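Local coordinates for uncharacterized protein (Bacillus thuringiensis serovar kurstaki, PDB 4XE7) that is a ParM-type bacterial actin-like protein of the cytoskeleton that probably assembles into nucleotide-dependent filaments to segregate plasmid DNA, at residues G18-I24 against F36-T40; V41-P47 against R89-G94; E68-L72 against D181-E185; L73-S79 against E174-L180. Numbering follows the deposited sequence.

How the contacts relate
Following the chain from its N terminus, contact 1 comes first and closes the short hairpin between strands 21-27 and 33-45. The second of these strands runs on into contact 2, where it pairs with strand 90-93 after a detour of 41 residues. Contact 4 joins strand 73-79, which lies inside that detour, to strand 173-179, so contacts 2 and 4 cross along the chain; contact 3 crosses contact 2 as well. Contact 4 is nested within the loop closed by contact 3, where the segments just outside its strand ends meet. Contacts 1, 2 and 4 therefore build successive parts of one mixed sheet, with strand 90-93 wedged between strands 33-45 and 73-79.

Contact 1: G18-I24 against F36-T40; sequences GNIKAKI and FAIPT
This is an antiparallel beta-hairpin pairing in the large sheet of the actin-like fold, between strands 21-27 and 33-45. Over residues 21-24 and 36-39 the strand axes come within 4.4 Å, at 158°. Lys21 faces Pro39 and Lys23 faces Ala37 as non-hydrogen-bonded pairs; Ala22-Ile38 and Ile24-Phe36 are hydrogen-bonded. Ala22 N reaches Ile38 O and Ile38 N returns to Ala22 O, both at 2.7 Å; Ile24 N to Phe36 O is 3.0 Å, and Phe36 N to Ile24 O 3.3 Å. Thr40 N adds a bond to Ile20 O at 2.8 Å. Gly18 to Ile20 turn after strand 13-17, closed by Gly18 N to Lys21 O at 3.0 Å; sequence and position are consistent with the phosphate-1 loop of the actin family. Ala22, Ile24, Phe36 and Ile38 share one apolar face. Phe36 adopts chi1 p, bringing its ring over Ile24 CG2, 3.5 Å from the centroid in a CH-pi contact, with helix 123-140 packed against it. On the other face Lys23 sends NZ to Ala400 O and makes a cation-pi contact with Tyr401. Backbone bonds thus set the register, while this second face mixes Ala37 and Pro39 with lysine stems.

Contact 2: V41-P47 against R89-G94; sequences VIAEAPP and RAWYVG
Tyr92 lies with its ring beneath the methyl of Ala45, whose CB sits 3.6 Å from the ring centroid and almost on the normal, a CH-pi contact. Chi1 m places the ring there, and Pro46 CD approaches Tyr92 CZ at 3.8 Å. The backbones are antiparallel strands, 42-45 and 90-93, 4.2 Å apart at 144°, a marked twist. Ala43-Tyr92 is the hydrogen-bonded pair, with Tyr92 N to Ala43 O at 2.8 Å and Ala43 N to Tyr92 O at 2.9 Å; Ile42-Val93 and Glu44-Trp91 are non-hydrogen-bonded. Gly94 N bonds Val41 O at 2.8 Å, Gly94 taking positive phi (78°), and Ala45 N bonds Ala90 O at 2.9 Å. Water 2 links Ala45 O (2.6 Å) to Ala90 N (2.9 Å). Ile42 CD1 meets Trp91 CZ3 at 3.7 Å. At the exposed end Glu44 OE1 lies 3.3 Å from Arg89 NH1, over the guanidinium face, so this salt bridge is one of charge alone; Arg89 NE pairs with Asp85. The arrangement is an inner part of the large sheet: Trp91 and Val93 give backbone bonds to strand 73-79, Ile42, Trp91 and Val93 pack on Ile128 of helix 123-140, and helix 95-98 lies against Val41 and Tyr92.

Contact 3: E68-L72 against D181-E185; sequences EDIEL and DGTYE
Asp69 and Tyr184 form the polar link between the loop leading into strand 73-79 and the type I turn, residues 182-185, between strands 173-179 and 188-200, at the end of the strand pair of contact 4. Asp69, in the 3-10 segment 68-70, takes chi1 p (59°), its carboxylate plane nearly containing the CA-CB bond (chi2 -5°); OD2 accepts the hydrogen of Tyr184 OH at 2.7 Å. Tyr184 has chi1 m, which lets its end reach across although its CB points sideways. Thr183, also m, puts OG1 3.4 Å from Asp69 CA. Leu72, with both chi angles t, lays CD2 3.7 Å from Asp181 CB. Asp181 OD1 accepts from Gly182 N at 2.6 Å. Gly182 sits at phi 74°, and a CB there would clash with Leu72 O. Water 4 bridges within 68-72, Glu68 O (2.5 Å) to Leu72 N (3.1 Å). Asp69 OD1 also salt-bridges Arg140. The contact therefore rests equally on one short, charge-assisted hydrogen bond and on Leu72 packing against Asp181 and Gly182.

Contact 4: L73-S79 against E174-L180; sequences LHVRIIS and EHTVEFL
Val75, Ile77, Val177 and Phe179 make the apolar centre, all on one face of the sheet beneath helix 123-140, where Ile77 meets Thr132 and both Val177 and Phe179 meet Ala135. Val75 CB lies 4.0 Å from Val177 CG1, Ile77 CG1 4.1 Å from the same Val177 CG1, and Val75 CG1 3.8 Å from Phe179 CD2. Leu73 CD2 extends the patch to the ring edge at Phe179 CE2, 4.1 Å away. The frame is an antiparallel pair of inner strands in the large sheet, 73-79 with 174-179, 4.6 Å apart at 154°. Val75-Phe179 and Ile77-Val177 are non-hydrogen-bonded pairs, Arg76-Glu178 and Ile78-Thr176 hydrogen-bonded: Arg76 N to Glu178 O and Glu178 N to Arg76 O are 2.8 Å each, Ile78 N to Thr176 O and Thr176 N to Ile78 O 2.9 Å each. Leu180 N closes on His74 O at 2.8 Å, and Leu180 CB lies 3.9 Å from the His74 ring centroid, over its face; His74 NE2 bonds Pro46 O. On the opposite face, with Arg76, Ile78, Thr176 and Glu178, water 5 bridges Arg76 O (2.8 Å) and Thr176 OG1 (2.6 Å). The helix-facing side ends in a polar pair beside Phe131: Ser79 OG and His175 ND1 share a 2.6 Å hydrogen bond, and His175 NE2 bonds Leu171 O, so both ring nitrogens are engaged.

Contact 1: G18-I24 against F36-T40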
# COMPACT_ATOMS: atom_id res chain seq x y z
N GLY A 18 -3.97 6.63 5.65
CA GLY A 18 -2.66 6.96 6.20
C GLY A 18 -2.28 8.43 6.02
O GLY A 18 -2.95 9.17 5.30
N ASN A 19 -1.19 8.85 6.66
CA ASN A 19 -0.73 10.23 6.54
C ASN A 19 -0.04 10.53 5.22
O ASN A 19 0.02 11.67 4.78
CB ASN A 19 0.23 10.56 7.68
CG ASN A 19 -0.48 10.69 9.00
OD1 ASN A 19 -1.39 11.51 9.15
ND2 ASN A 19 -0.08 9.88 9.97
N ILE A 20 0.51 9.49 4.59
CA ILE A 20 1.23 9.67 3.34
C ILE A 20 0.32 9.33 2.18
O ILE A 20 0.36 9.96 1.13
CB ILE A 20 2.50 8.80 3.28
CG1 ILE A 20 3.40 9.06 4.48
CG2 ILE A 20 3.27 9.05 1.97
CD1 ILE A 20 3.86 10.49 4.58
N LYS A 21 -0.51 8.31 2.37
CA LYS A 21 -1.31 7.74 1.29
C LYS A 21 -2.72 7.40 1.72
O LYS A 21 -2.97 7.04 2.87
CB LYS A 21 -0.64 6.47 0.73
CG LYS A 21 0.68 6.69 0.01
CD LYS A 21 1.19 5.39 -0.60
CE LYS A 21 2.59 5.55 -1.17
NZ LYS A 21 3.22 4.23 -1.47
N ALA A 22 -3.66 7.55 0.80
CA ALA A 22 -4.97 6.98 0.96
C ALA A 22 -4.93 5.66 0.22
O ALA A 22 -4.61 5.64 -0.97
CB ALA A 22 -6.05 7.91 0.39
N LYS A 23 -5.20 4.56 0.90
CA LYS A 23 -5.21 3.28 0.19
C LYS A 23 -6.61 2.71 0.19
O LYS A 23 -7.36 2.91 1.13
CB LYS A 23 -4.22 2.29 0.80
CG LYS A 23 -2.79 2.72 0.66
CD LYS A 23 -1.85 1.75 1.36
CE LYS A 23 -0.44 1.85 0.78
NZ LYS A 23 0.48 0.86 1.39
N ILE A 24 -6.96 2.02 -0.89
CA ILE A 24 -8.24 1.33 -0.97
C ILE A 24 -8.02 -0.09 -1.48
O ILE A 24 -7.17 -0.33 -2.34
CB ILE A 24 -9.23 2.07 -1.89
CG1 ILE A 24 -10.59 1.37 -1.94
CG2 ILE A 24 -8.69 2.17 -3.32
CD1 ILE A 24 -11.63 2.13 -2.85
N PHE A 36 -5.41 0.28 -5.01
CA PHE A 36 -4.51 1.36 -5.39
C PHE A 36 -4.34 2.35 -4.24
O PHE A 36 -5.05 2.28 -3.23
CB PHE A 36 -4.99 2.07 -6.66
CG PHE A 36 -6.36 2.70 -6.53
CD1 PHE A 36 -7.50 2.00 -6.91
CD2 PHE A 36 -6.50 4.00 -6.04
CE1 PHE A 36 -8.75 2.58 -6.80
CE2 PHE A 36 -7.75 4.60 -5.94
CZ PHE A 36 -8.88 3.87 -6.31
N ALA A 37 -3.38 3.25 -4.41
CA ALA A 37 -3.07 4.26 -3.41
C ALA A 37 -3.12 5.65 -4.02
O ALA A 37 -2.63 5.87 -5.13
CB ALA A 37 -1.71 4.01 -2.82
N ILE A 38 -3.70 6.59 -3.30
CA ILE A 38 -3.67 7.99 -3.72
C ILE A 38 -2.87 8.77 -2.69
O ILE A 38 -3.23 8.79 -1.51
CB ILE A 38 -5.09 8.57 -3.86
CG1 ILE A 38 -5.89 7.77 -4.89
CG2 ILE A 38 -5.02 10.04 -4.28
CD1 ILE A 38 -7.31 8.31 -5.17
N PRO A 39 -1.77 9.40 -3.12
CA PRO A 39 -0.99 10.15 -2.13
C PRO A 39 -1.82 11.28 -1.50
O PRO A 39 -2.67 11.92 -2.15
CB PRO A 39 0.19 10.72 -2.94
CG PRO A 39 0.21 9.92 -4.22
CD PRO A 39 -1.20 9.50 -4.48
N THR A 40 -1.59 11.49 -0.21
CA THR A 40 -2.38 12.43 0.57
C THR A 40 -1.87 13.85 0.32
O THR A 40 -1.21 14.48 1.16
CB THR A 40 -2.33 12.04 2.04
OG1 THR A 40 -2.66 10.65 2.13
CG2 THR A 40 -3.32 12.87 2.86
O HOH W 1 -5.17 10.21 4.27

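Contact 2: V41-P47 against R89-G94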
# COMPACT_ATOMS: atom_id res chain seq x y z
N VAL A 41 -2.20 14.34 -0.87
CA VAL A 41 -1.77 15.63 -1.33
C VAL A 41 -2.91 16.26 -2.10
O VAL A 41 -3.44 15.66 -3.04
CB VAL A 41 -0.56 15.54 -2.27
CG1 VAL A 41 -0.14 16.93 -2.70
CG2 VAL A 41 0.60 14.83 -1.59
N ILE A 42 -3.31 17.46 -1.69
CA ILE A 42 -4.34 18.18 -2.43
C ILE A 42 -3.89 19.60 -2.77
O ILE A 42 -2.95 20.13 -2.17
CB ILE A 42 -5.68 18.21 -1.65
CG1 ILE A 42 -5.57 19.13 -0.43
CG2 ILE A 42 -6.10 16.77 -1.25
CD1 ILE A 42 -6.86 19.22 0.38
N ALA A 43 -4.54 20.21 -3.76
CA ALA A 43 -4.23 21.58 -4.19
C ALA A 43 -5.48 22.21 -4.79
O ALA A 43 -6.18 21.56 -5.58
CB ALA A 43 -3.06 21.59 -5.20
N GLU A 44 -5.78 23.45 -4.43
CA GLU A 44 -6.95 24.15 -4.96
C GLU A 44 -6.88 24.24 -6.49
O GLU A 44 -5.81 24.48 -7.06
CB GLU A 44 -7.08 25.56 -4.34
CG GLU A 44 -7.43 25.58 -2.83
CD GLU A 44 -7.85 26.96 -2.31
OE1 GLU A 44 -8.05 27.89 -3.13
OE2 GLU A 44 -8.01 27.12 -1.08
N ALA A 45 -8.01 24.03 -7.15
CA ALA A 45 -8.05 23.90 -8.61
C ALA A 45 -9.12 24.79 -9.23
O ALA A 45 -10.09 25.14 -8.55
CB ALA A 45 -8.29 22.43 -9.01
N PRO A 46 -8.94 25.16 -10.51
CA PRO A 46 -9.96 25.91 -11.26
C PRO A 46 -11.27 25.14 -11.35
O PRO A 46 -11.27 23.90 -11.30
CB PRO A 46 -9.34 26.08 -12.66
CG PRO A 46 -7.90 25.83 -12.49
CD PRO A 46 -7.74 24.91 -11.33
N PRO A 47 -12.39 25.86 -11.47
CA PRO A 47 -13.72 25.23 -11.50
C PRO A 47 -13.92 24.32 -12.72
O PRO A 47 -14.67 23.35 -12.66
CB PRO A 47 -14.68 26.43 -11.53
CG PRO A 47 -13.86 27.59 -11.99
CD PRO A 47 -12.47 27.33 -11.49
N ARG A 89 -15.11 24.50 -3.95
CA ARG A 89 -13.96 24.51 -4.85
C ARG A 89 -13.66 23.15 -5.45
O ARG A 89 -13.93 22.11 -4.84
CB ARG A 89 -12.70 24.94 -4.12
CG ARG A 89 -12.80 26.28 -3.51
CD ARG A 89 -11.62 26.55 -2.60
NE ARG A 89 -11.76 27.91 -2.13
CZ ARG A 89 -11.51 28.97 -2.89
NH1 ARG A 89 -11.10 28.81 -4.14
NH2 ARG A 89 -11.67 30.19 -2.39
N ALA A 90 -13.03 23.17 -6.62
CA ALA A 90 -12.49 21.96 -7.19
C ALA A 90 -11.05 21.75 -6.68
O ALA A 90 -10.41 22.68 -6.18
CB ALA A 90 -12.52 22.03 -8.71
N TRP A 91 -10.56 20.51 -6.81
CA TRP A 91 -9.29 20.11 -6.23
C TRP A 91 -8.45 19.27 -7.18
O TRP A 91 -8.97 18.45 -7.93
CB TRP A 91 -9.52 19.31 -4.93
CG TRP A 91 -10.12 20.15 -3.86
CD1 TRP A 91 -11.45 20.31 -3.61
CD2 TRP A 91 -9.43 20.98 -2.94
NE1 TRP A 91 -11.63 21.20 -2.59
CE2 TRP A 91 -10.40 21.63 -2.15
CE3 TRP A 91 -8.07 21.26 -2.69
CZ2 TRP A 91 -10.07 22.52 -1.12
CZ3 TRP A 91 -7.74 22.15 -1.68
CH2 TRP A 91 -8.74 22.77 -0.90
N TYR A 92 -7.14 19.49 -7.12
CA TYR A 92 -6.16 18.57 -7.65
C TYR A 92 -5.84 17.60 -6.54
O TYR A 92 -5.64 18.02 -5.39
CB TYR A 92 -4.90 19.32 -8.10
CG TYR A 92 -5.10 20.24 -9.27
CD1 TYR A 92 -5.87 19.86 -10.36
CD2 TYR A 92 -4.51 21.51 -9.29
CE1 TYR A 92 -6.05 20.70 -11.43
CE2 TYR A 92 -4.69 22.35 -10.36
CZ TYR A 92 -5.45 21.94 -11.43
OH TYR A 92 -5.64 22.77 -12.51
N VAL A 93 -5.79 16.31 -6.85
CA VAL A 93 -5.62 15.29 -5.82
C VAL A 93 -4.54 14.29 -6.19
O VAL A 93 -4.51 13.81 -7.32
CB VAL A 93 -6.94 14.53 -5.55
CG1 VAL A 93 -6.82 13.65 -4.29
CG2 VAL A 93 -8.10 15.49 -5.41
N GLY A 94 -3.68 13.94 -5.24
CA GLY A 94 -2.72 12.87 -5.46
C GLY A 94 -1.53 13.28 -6.30
O GLY A 94 -1.00 14.38 -6.13
O HOH W 2 -12.70 25.51 -8.29
O HOH W 3 -10.06 26.64 -6.09

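Contact 3: E68-L72 against D181-E185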
# COMPACT_ATOMS: atom_id res chain seq x y z
N GLU A 68 -3.40 4.33 -14.43
CA GLU A 68 -3.28 5.59 -15.15
C GLU A 68 -4.42 6.50 -14.74
O GLU A 68 -4.30 7.72 -14.86
CB GLU A 68 -3.27 5.37 -16.67
CG GLU A 68 -2.04 4.63 -17.17
CD GLU A 68 -2.05 4.41 -18.68
OE1 GLU A 68 -3.01 3.79 -19.18
OE2 GLU A 68 -1.09 4.84 -19.35
N ASP A 69 -5.50 5.92 -14.23
CA ASP A 69 -6.67 6.75 -13.95
C ASP A 69 -6.51 7.61 -12.69
O ASP A 69 -7.38 8.43 -12.41
CB ASP A 69 -7.93 5.89 -13.85
CG ASP A 69 -7.85 4.81 -12.78
OD1 ASP A 69 -6.78 4.63 -12.15
OD2 ASP A 69 -8.87 4.12 -12.59
N ILE A 70 -5.42 7.45 -11.95
CA ILE A 70 -5.21 8.32 -10.79
C ILE A 70 -4.05 9.29 -11.00
O ILE A 70 -3.74 10.08 -10.11
CB ILE A 70 -4.95 7.52 -9.52
CG1 ILE A 70 -3.68 6.70 -9.66
CG2 ILE A 70 -6.16 6.65 -9.19
CD1 ILE A 70 -3.17 6.14 -8.37
N GLU A 71 -3.45 9.25 -12.19
CA GLU A 71 -2.38 10.17 -12.56
C GLU A 71 -2.89 11.61 -12.68
O GLU A 71 -2.17 12.58 -12.41
CB GLU A 71 -1.73 9.74 -13.89
CG GLU A 71 -1.04 8.38 -13.82
CD GLU A 71 -0.45 7.94 -15.17
OE1 GLU A 71 -0.50 8.72 -16.14
OE2 GLU A 71 0.05 6.79 -15.24
N LEU A 72 -4.15 11.74 -13.06
CA LEU A 72 -4.72 13.06 -13.23
C LEU A 72 -6.07 13.15 -12.53
O LEU A 72 -7.10 12.82 -13.11
CB LEU A 72 -4.86 13.38 -14.72
CG LEU A 72 -4.80 14.84 -15.15
CD1 LEU A 72 -4.80 14.92 -16.67
CD2 LEU A 72 -5.96 15.65 -14.58
N ASP A 181 -11.45 16.26 -15.30
CA ASP A 181 -10.37 15.96 -16.24
C ASP A 181 -9.97 14.49 -16.12
O ASP A 181 -10.54 13.75 -15.31
CB ASP A 181 -9.17 16.86 -15.97
CG ASP A 181 -8.29 17.07 -17.21
OD1 ASP A 181 -8.47 16.31 -18.19
OD2 ASP A 181 -7.44 17.98 -17.21
N GLY A 182 -9.00 14.07 -16.92
CA GLY A 182 -8.47 12.72 -16.86
C GLY A 182 -9.42 11.68 -17.45
O GLY A 182 -10.36 12.01 -18.17
N THR A 183 -9.16 10.43 -17.10
CA THR A 183 -9.88 9.28 -17.63
C THR A 183 -11.41 9.33 -17.51
O THR A 183 -12.11 8.95 -18.44
CB THR A 183 -9.41 8.00 -16.93
OG1 THR A 183 -7.99 8.03 -16.79
CG2 THR A 183 -9.85 6.75 -17.72
N TYR A 184 -11.93 9.79 -16.37
CA TYR A 184 -13.37 9.76 -16.16
C TYR A 184 -14.04 11.13 -16.34
O TYR A 184 -15.13 11.36 -15.79
CB TYR A 184 -13.68 9.21 -14.76
CG TYR A 184 -13.00 7.87 -14.53
CD1 TYR A 184 -13.28 6.79 -15.35
CD2 TYR A 184 -12.07 7.70 -13.52
CE1 TYR A 184 -12.65 5.57 -15.18
CE2 TYR A 184 -11.43 6.47 -13.33
CZ TYR A 184 -11.74 5.41 -14.17
OH TYR A 184 -11.14 4.20 -14.02
N GLU A 185 -13.41 12.03 -17.09
CA GLU A 185 -13.92 13.38 -17.28
C GLU A 185 -15.40 13.39 -17.66
O GLU A 185 -15.81 12.69 -18.57
CB GLU A 185 -13.12 14.14 -18.34
CG GLU A 185 -13.76 15.48 -18.72
CD GLU A 185 -12.95 16.27 -19.73
OE1 GLU A 185 -11.92 15.74 -20.21
OE2 GLU A 185 -13.35 17.41 -20.04
O HOH W 4 -5.61 9.88 -15.08

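Contact 4: L73-S79 against E174-L180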
# COMPACT_ATOMS: atom_id res chain seq x y z
N LEU A 73 -6.05 13.60 -11.28
CA LEU A 73 -7.28 13.74 -10.52
C LEU A 73 -7.60 15.20 -10.27
O LEU A 73 -6.93 15.88 -9.49
CB LEU A 73 -7.19 12.98 -9.18
CG LEU A 73 -7.03 11.47 -9.33
CD1 LEU A 73 -6.68 10.83 -8.01
CD2 LEU A 73 -8.30 10.84 -9.93
N HIS A 74 -8.63 15.67 -10.96
CA HIS A 74 -9.09 17.04 -10.86
C HIS A 74 -10.58 16.96 -10.63
O HIS A 74 -11.34 16.72 -11.56
CB HIS A 74 -8.74 17.83 -12.12
CG HIS A 74 -9.29 19.22 -12.15
ND1 HIS A 74 -9.38 19.97 -13.31
CD2 HIS A 74 -9.79 20.01 -11.16
CE1 HIS A 74 -9.90 21.15 -13.03
NE2 HIS A 74 -10.17 21.20 -11.74
N VAL A 75 -11.00 17.12 -9.38
CA VAL A 75 -12.38 16.79 -9.02
C VAL A 75 -13.12 17.89 -8.30
O VAL A 75 -12.52 18.77 -7.67
CB VAL A 75 -12.42 15.52 -8.14
CG1 VAL A 75 -11.85 14.34 -8.92
CG2 VAL A 75 -11.63 15.73 -6.85
N ARG A 76 -14.45 17.84 -8.41
CA ARG A 76 -15.32 18.63 -7.57
C ARG A 76 -16.04 17.70 -6.60
O ARG A 76 -16.75 16.78 -7.02
CB ARG A 76 -16.34 19.41 -8.42
CG ARG A 76 -17.34 20.16 -7.61
CD ARG A 76 -16.71 21.38 -6.98
NE ARG A 76 -17.66 22.09 -6.13
CZ ARG A 76 -18.56 22.97 -6.58
NH1 ARG A 76 -18.63 23.25 -7.87
NH2 ARG A 76 -19.38 23.55 -5.73
N ILE A 77 -15.86 17.94 -5.31
CA ILE A 77 -16.47 17.09 -4.29
C ILE A 77 -17.48 17.85 -3.44
O ILE A 77 -17.12 18.78 -2.71
CB ILE A 77 -15.42 16.46 -3.38
CG1 ILE A 77 -14.51 15.56 -4.22
CG2 ILE A 77 -16.08 15.68 -2.23
CD1 ILE A 77 -13.34 14.94 -3.45
N ILE A 78 -18.74 17.44 -3.55
CA ILE A 78 -19.84 17.97 -2.75
C ILE A 78 -20.19 17.05 -1.59
O ILE A 78 -20.74 15.97 -1.80
CB ILE A 78 -21.10 18.17 -3.61
CG1 ILE A 78 -20.74 18.84 -4.93
CG2 ILE A 78 -22.17 18.95 -2.84
CD1 ILE A 78 -20.19 20.22 -4.76
N SER A 79 -19.89 17.48 -0.37
CA SER A 79 -20.07 16.66 0.81
C SER A 79 -20.23 17.52 2.06
O SER A 79 -19.52 18.51 2.22
CB SER A 79 -18.87 15.69 0.97
OG SER A 79 -18.87 15.05 2.24
N GLU A 174 -24.68 11.70 1.95
CA GLU A 174 -24.53 11.68 0.51
C GLU A 174 -23.34 12.54 0.12
O GLU A 174 -23.10 13.57 0.73
CB GLU A 174 -25.81 12.16 -0.16
CG GLU A 174 -25.90 11.84 -1.64
CD GLU A 174 -27.14 12.42 -2.28
OE1 GLU A 174 -26.99 13.32 -3.14
OE2 GLU A 174 -28.26 11.98 -1.94
N HIS A 175 -22.58 12.08 -0.88
CA HIS A 175 -21.41 12.80 -1.38
C HIS A 175 -21.32 12.63 -2.89
O HIS A 175 -21.46 11.51 -3.40
CB HIS A 175 -20.13 12.28 -0.73
CG HIS A 175 -20.29 11.91 0.71
ND1 HIS A 175 -20.00 12.78 1.74
CD2 HIS A 175 -20.71 10.77 1.29
CE1 HIS A 175 -20.24 12.19 2.89
NE2 HIS A 175 -20.68 10.97 2.66
N THR A 176 -21.07 13.71 -3.62
CA THR A 176 -20.81 13.56 -5.05
C THR A 176 -19.37 13.92 -5.39
O THR A 176 -18.80 14.87 -4.84
CB THR A 176 -21.75 14.42 -5.90
OG1 THR A 176 -21.43 15.80 -5.71
CG2 THR A 176 -23.20 14.15 -5.52
N VAL A 177 -18.79 13.14 -6.29
CA VAL A 177 -17.48 13.43 -6.84
C VAL A 177 -17.60 13.58 -8.35
O VAL A 177 -17.99 12.64 -9.05
CB VAL A 177 -16.46 12.31 -6.53
CG1 VAL A 177 -15.09 12.71 -7.04
CG2 VAL A 177 -16.43 12.00 -5.02
N GLU A 178 -17.27 14.76 -8.85
CA GLU A 178 -17.33 14.98 -10.29
C GLU A 178 -15.93 15.12 -10.86
O GLU A 178 -15.15 15.95 -10.40
CB GLU A 178 -18.15 16.23 -10.62
CG GLU A 178 -18.23 16.50 -12.11
CD GLU A 178 -18.93 17.79 -12.45
OE1 GLU A 178 -19.48 18.45 -11.53
OE2 GLU A 178 -18.92 18.16 -13.64
N PHE A 179 -15.61 14.27 -11.83
CA PHE A 179 -14.31 14.33 -12.47
C PHE A 179 -14.32 15.43 -13.55
O PHE A 179 -15.18 15.44 -14.43
CB PHE A 179 -13.94 12.97 -13.09
CG PHE A 179 -13.75 11.85 -12.08
CD1 PHE A 179 -14.79 10.98 -11.77
CD2 PHE A 179 -12.52 11.65 -11.46
CE1 PHE A 179 -14.62 9.94 -10.86
CE2 PHE A 179 -12.33 10.60 -10.56
CZ PHE A 179 -13.38 9.74 -10.25
N LEU A 180 -13.37 16.35 -13.47
CA LEU A 180 -13.32 17.50 -14.37
C LEU A 180 -12.25 17.31 -15.45
O LEU A 180 -12.16 18.10 -16.40
CB LEU A 180 -13.06 18.77 -13.57
CG LEU A 180 -14.15 19.11 -12.55
CD1 LEU A 180 -13.74 20.28 -11.68
CD2 LEU A 180 -15.44 19.43 -13.28
O HOH W 5 -19.50 16.74 -7.26
O HOH W 6 -23.80 16.19 -0.48